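Local coordinates for protein tyrosine--tRNA ligase, mitochondrial (Emericella nidulans, PDB 5IHX) that probably attaches L-tyrosine to mitochondrial tRNA(Tyr) at the expense of ATP, as an aminoacyl-tRNA synthetase of the first class, at residues Leu302-Leu312 with Glu362-Lys370. Sequence-based numbering, arbitrary orientation.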
loop_
_atom_site.group_PDB
_atom_site.type_symbol
_atom_site.label_atom_id
_atom_site.label_comp_id
_atom_site.label_asym_id
_atom_site.label_seq_id
_atom_site.Cartn_x
_atom_site.Cartn_y
_atom_site.Cartn_z
ATOM N N LEU A 302 29.818 -15.306 1.118
ATOM C CA LEU A 302 30.449 -15.198 2.428
ATOM C C LEU A 302 30.193 -16.450 3.261
ATOM O O LEU A 302 30.764 -16.614 4.340
ATOM C CB LEU A 302 29.939 -13.957 3.168
ATOM C CG LEU A 302 30.156 -12.617 2.459
ATOM C CD1 LEU A 302 29.665 -11.466 3.320
ATOM C CD2 LEU A 302 31.624 -12.415 2.096
ATOM N N ASP A 303 29.334 -17.331 2.754
ATOM C CA ASP A 303 29.040 -18.599 3.413
ATOM C C ASP A 303 30.059 -19.664 3.010
ATOM O O ASP A 303 30.190 -19.995 1.832
ATOM C CB ASP A 303 27.623 -19.068 3.068
ATOM C CG ASP A 303 27.217 -20.320 3.829
ATOM O OD1 ASP A 303 26.033 -20.425 4.205
ATOM O OD2 ASP A 303 28.079 -21.195 4.054
ATOM N N LYS A 304 30.776 -20.185 4.000
ATOM C CA LYS A 304 31.814 -21.193 3.788
ATOM C C LYS A 304 31.308 -22.418 3.018
ATOM O O LYS A 304 32.061 -23.049 2.275
ATOM C CB LYS A 304 32.380 -21.629 5.145
ATOM C CG LYS A 304 33.403 -22.753 5.107
ATOM C CD LYS A 304 33.670 -23.261 6.515
ATOM C CE LYS A 304 35.149 -23.462 6.783
ATOM N NZ LYS A 304 35.752 -24.550 5.967
ATOM N N ASP A 305 30.034 -22.748 3.192
ATOM C CA ASP A 305 29.459 -23.929 2.554
ATOM C C ASP A 305 29.105 -23.690 1.086
ATOM O O ASP A 305 28.885 -24.644 0.338
ATOM C CB ASP A 305 28.215 -24.389 3.321
ATOM C CG ASP A 305 28.550 -24.970 4.687
ATOM O OD1 ASP A 305 29.598 -25.631 4.815
ATOM O OD2 ASP A 305 27.762 -24.766 5.635
ATOM N N MET A 306 29.041 -22.425 0.679
ATOM C CA MET A 306 28.749 -22.077 -0.712
ATOM C C MET A 306 30.025 -21.681 -1.451
ATOM O O MET A 306 30.251 -22.092 -2.592
ATOM C CB MET A 306 27.727 -20.943 -0.769
ATOM C CG MET A 306 26.384 -21.319 -0.152
ATOM S SD MET A 306 25.207 -19.956 -0.118
ATOM C CE MET A 306 24.909 -19.719 -1.868
ATOM N N THR A 307 30.855 -20.885 -0.786
ATOM C CA THR A 307 32.170 -20.522 -1.302
ATOM C C THR A 307 33.209 -20.828 -0.230
ATOM O O THR A 307 33.238 -20.184 0.819
ATOM C CB THR A 307 32.245 -19.029 -1.703
ATOM O OG1 THR A 307 31.359 -18.775 -2.799
ATOM C CG2 THR A 307 33.666 -18.634 -2.106
ATOM N N SER A 308 34.056 -21.817 -0.496
ATOM C CA SER A 308 35.058 -22.242 0.475
ATOM C C SER A 308 35.993 -21.095 0.829
ATOM O O SER A 308 36.161 -20.152 0.056
ATOM C CB SER A 308 35.870 -23.420 -0.060
ATOM O OG SER A 308 36.770 -22.990 -1.064
ATOM N N THR A 309 36.594 -21.187 2.008
ATOM C CA THR A 309 37.536 -20.182 2.473
ATOM C C THR A 309 38.725 -20.072 1.521
ATOM O O THR A 309 39.264 -18.987 1.306
ATOM C CB THR A 309 38.042 -20.517 3.885
ATOM O OG1 THR A 309 38.676 -21.803 3.875
ATOM C CG2 THR A 309 36.886 -20.537 4.872
ATOM N N PHE A 310 39.117 -21.204 0.949
ATOM C CA PHE A 310 40.236 -21.254 0.021
ATOM C C PHE A 310 39.924 -20.442 -1.232
ATOM O O PHE A 310 40.758 -19.687 -1.732
ATOM C CB PHE A 310 40.545 -22.708 -0.352
ATOM C CG PHE A 310 41.752 -22.867 -1.230
ATOM C CD1 PHE A 310 41.612 -23.080 -2.592
ATOM C CD2 PHE A 310 43.028 -22.790 -0.696
ATOM C CE1 PHE A 310 42.722 -23.224 -3.403
ATOM C CE2 PHE A 310 44.142 -22.934 -1.503
ATOM C CZ PHE A 310 43.989 -23.150 -2.856
ATOM N N GLU A 311 38.707 -20.611 -1.731
ATOM C CA GLU A 311 38.246 -19.926 -2.931
ATOM C C GLU A 311 37.996 -18.435 -2.711
ATOM O O GLU A 311 38.184 -17.629 -3.622
ATOM C CB GLU A 311 36.985 -20.613 -3.433
ATOM C CG GLU A 311 37.280 -21.937 -4.104
ATOM C CD GLU A 311 36.145 -22.938 -3.980
ATOM O OE1 GLU A 311 35.547 -23.012 -2.889
ATOM O OE2 GLU A 311 35.828 -23.623 -4.975
ATOM N N LEU A 312 37.585 -18.066 -1.504
ATOM C CA LEU A 312 37.418 -16.658 -1.169
ATOM C C LEU A 312 38.796 -16.016 -1.165
ATOM O O LEU A 312 38.979 -14.885 -1.617
ATOM C CB LEU A 312 36.733 -16.488 0.189
ATOM C CG LEU A 312 36.343 -15.075 0.652
ATOM C CD1 LEU A 312 36.020 -14.143 -0.507
ATOM C CD2 LEU A 312 35.154 -15.136 1.592
ATOM N N GLU A 362 43.477 -10.645 5.282
ATOM C CA GLU A 362 42.678 -9.798 6.156
ATOM C C GLU A 362 41.186 -10.068 6.012
ATOM O O GLU A 362 40.478 -10.207 7.008
ATOM C CB GLU A 362 42.965 -8.322 5.876
ATOM C CG GLU A 362 44.304 -7.844 6.412
ATOM C CD GLU A 362 44.368 -7.879 7.928
ATOM O OE1 GLU A 362 45.410 -8.306 8.469
ATOM O OE2 GLU A 362 43.376 -7.477 8.578
ATOM N N PHE A 363 40.708 -10.148 4.776
ATOM C CA PHE A 363 39.279 -10.298 4.553
ATOM C C PHE A 363 38.804 -11.690 4.945
ATOM O O PHE A 363 37.700 -11.846 5.468
ATOM C CB PHE A 363 38.912 -10.015 3.098
ATOM C CG PHE A 363 37.433 -9.942 2.865
ATOM C CD1 PHE A 363 36.727 -8.798 3.193
ATOM C CD2 PHE A 363 36.743 -11.022 2.343
ATOM C CE1 PHE A 363 35.362 -8.729 2.992
ATOM C CE2 PHE A 363 35.382 -10.958 2.139
ATOM C CZ PHE A 363 34.691 -9.812 2.464
ATOM N N VAL A 364 39.629 -12.701 4.699
ATOM C CA VAL A 364 39.282 -14.058 5.109
ATOM C C VAL A 364 39.243 -14.133 6.634
ATOM O O VAL A 364 38.375 -14.789 7.201
ATOM C CB VAL A 364 40.263 -15.103 4.540
ATOM C CG1 VAL A 364 40.098 -16.453 5.244
ATOM C CG2 VAL A 364 40.043 -15.271 3.047
ATOM N N GLU A 365 40.178 -13.458 7.297
ATOM C CA GLU A 365 40.177 -13.441 8.756
ATOM C C GLU A 365 38.916 -12.768 9.282
ATOM O O GLU A 365 38.299 -13.257 10.229
ATOM C CB GLU A 365 41.413 -12.733 9.311
ATOM C CG GLU A 365 41.409 -12.663 10.838
ATOM C CD GLU A 365 42.711 -12.144 11.420
ATOM O OE1 GLU A 365 43.602 -11.744 10.643
ATOM O OE2 GLU A 365 42.840 -12.142 12.663
ATOM N N LEU A 366 38.540 -11.647 8.673
ATOM C CA LEU A 366 37.327 -10.935 9.068
ATOM C C LEU A 366 36.107 -11.839 8.963
ATOM O O LEU A 366 35.335 -11.953 9.905
ATOM C CB LEU A 366 37.121 -9.684 8.208
ATOM C CG LEU A 366 35.741 -9.011 8.297
ATOM C CD1 LEU A 366 35.415 -8.568 9.722
ATOM C CD2 LEU A 366 35.654 -7.832 7.338
ATOM N N ILE A 367 35.948 -12.501 7.824
ATOM C CA ILE A 367 34.745 -13.286 7.573
ATOM C C ILE A 367 34.778 -14.647 8.264
ATOM O O ILE A 367 33.783 -15.064 8.858
ATOM C CB ILE A 367 34.527 -13.502 6.055
ATOM C CG1 ILE A 367 34.436 -12.163 5.318
ATOM C CG2 ILE A 367 33.276 -14.340 5.799
ATOM C CD1 ILE A 367 33.271 -11.282 5.742
ATOM N N HIS A 368 35.919 -15.333 8.192
ATOM C CA HIS A 368 35.988 -16.739 8.600
ATOM C C HIS A 368 36.933 -17.030 9.770
ATOM O O HIS A 368 37.023 -18.172 10.221
ATOM C CB HIS A 368 36.397 -17.587 7.397
ATOM C CG HIS A 368 35.387 -17.587 6.293
ATOM N ND1 HIS A 368 34.111 -18.082 6.452
ATOM C CD2 HIS A 368 35.461 -17.147 5.013
ATOM C CE1 HIS A 368 33.444 -17.952 5.320
ATOM N NE2 HIS A 368 34.243 -17.389 4.429
ATOM N N GLY A 369 37.633 -16.013 10.259
ATOM C CA GLY A 369 38.485 -16.172 11.427
ATOM C C GLY A 369 39.951 -16.405 11.100
ATOM O O GLY A 369 40.311 -16.736 9.970
ATOM N N LYS A 370 40.799 -16.234 12.110
ATOM C CA LYS A 370 42.247 -16.328 11.945
ATOM C C LYS A 370 42.707 -17.718 11.492
ATOM O O LYS A 370 43.544 -17.833 10.596
ATOM C CB LYS A 370 42.947 -15.952 13.252
ATOM C CG LYS A 370 44.466 -15.942 13.165
ATOM C CD LYS A 370 45.099 -15.615 14.508
ATOM C CE LYS A 370 46.614 -15.534 14.403
ATOM N NZ LYS A 370 47.211 -16.823 13.953
HETATM O O HOH W 1 33.395 -17.735 1.847
#
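The imidazole of His-368, at the last turn of helix 354-368, is inserted into the concave side of the bend formed by Leu-302 to Leu-312. Thr-309 lies over one face of the ring, its CG2 3.8 Å from the centroid of His-368 and 21° off the ring normal, a CH-pi contact. The opposite face rests on Ile-367 of its own helix, whose CG2 sits above the ring centre, so the imidazole is clamped between two methyl groups. The threonine methyl stands anti to its own carbonyl carbon, while OG1 takes the position between N and C (chi1 59°) and is hydrogen-bonded to Glu-372 OE2 of helix 370-383.

At the rim, Leu-312 CD2 reaches the ring edge 3.7 Å from His-368 NE2. The carbonyl O of Leu-302 approaches His-368 CE1 obliquely, 3.2 Å away. No direct hydrogen bond links the segments; instead one water bridges them, 2.7 Å from His-368 NE2 and giving its proton to Thr-307 O. The water gives His-368 NE2 a polar partner and should limit the rotation of the imidazole.

Deeper in, Leu-302 and Leu-312 converge on Phe-363. Leu-302 CD2 meets the ring at its edge, 4.0 Å from Phe-363 CE2, and the two side chains cross at about a right angle; the same methyl lies 4.2 Å from Ile-367 CD1. Leu-312 CD1 approaches CE2 of this ring obliquely, while Leu-312 CG packs loosely on Val-364 CG2. Met-84 touches both Leu-302 and Phe-363, extending the apolar layer to helix 84-95. The contact thus joins the loop entering helix 309-317 to the end of helix 354-368, in the mainly helical part that corresponds to the alpha-helical anticodon-binding domain of tyrosyl-tRNA synthetases, here at its border with the Rossmann-fold catalytic domain.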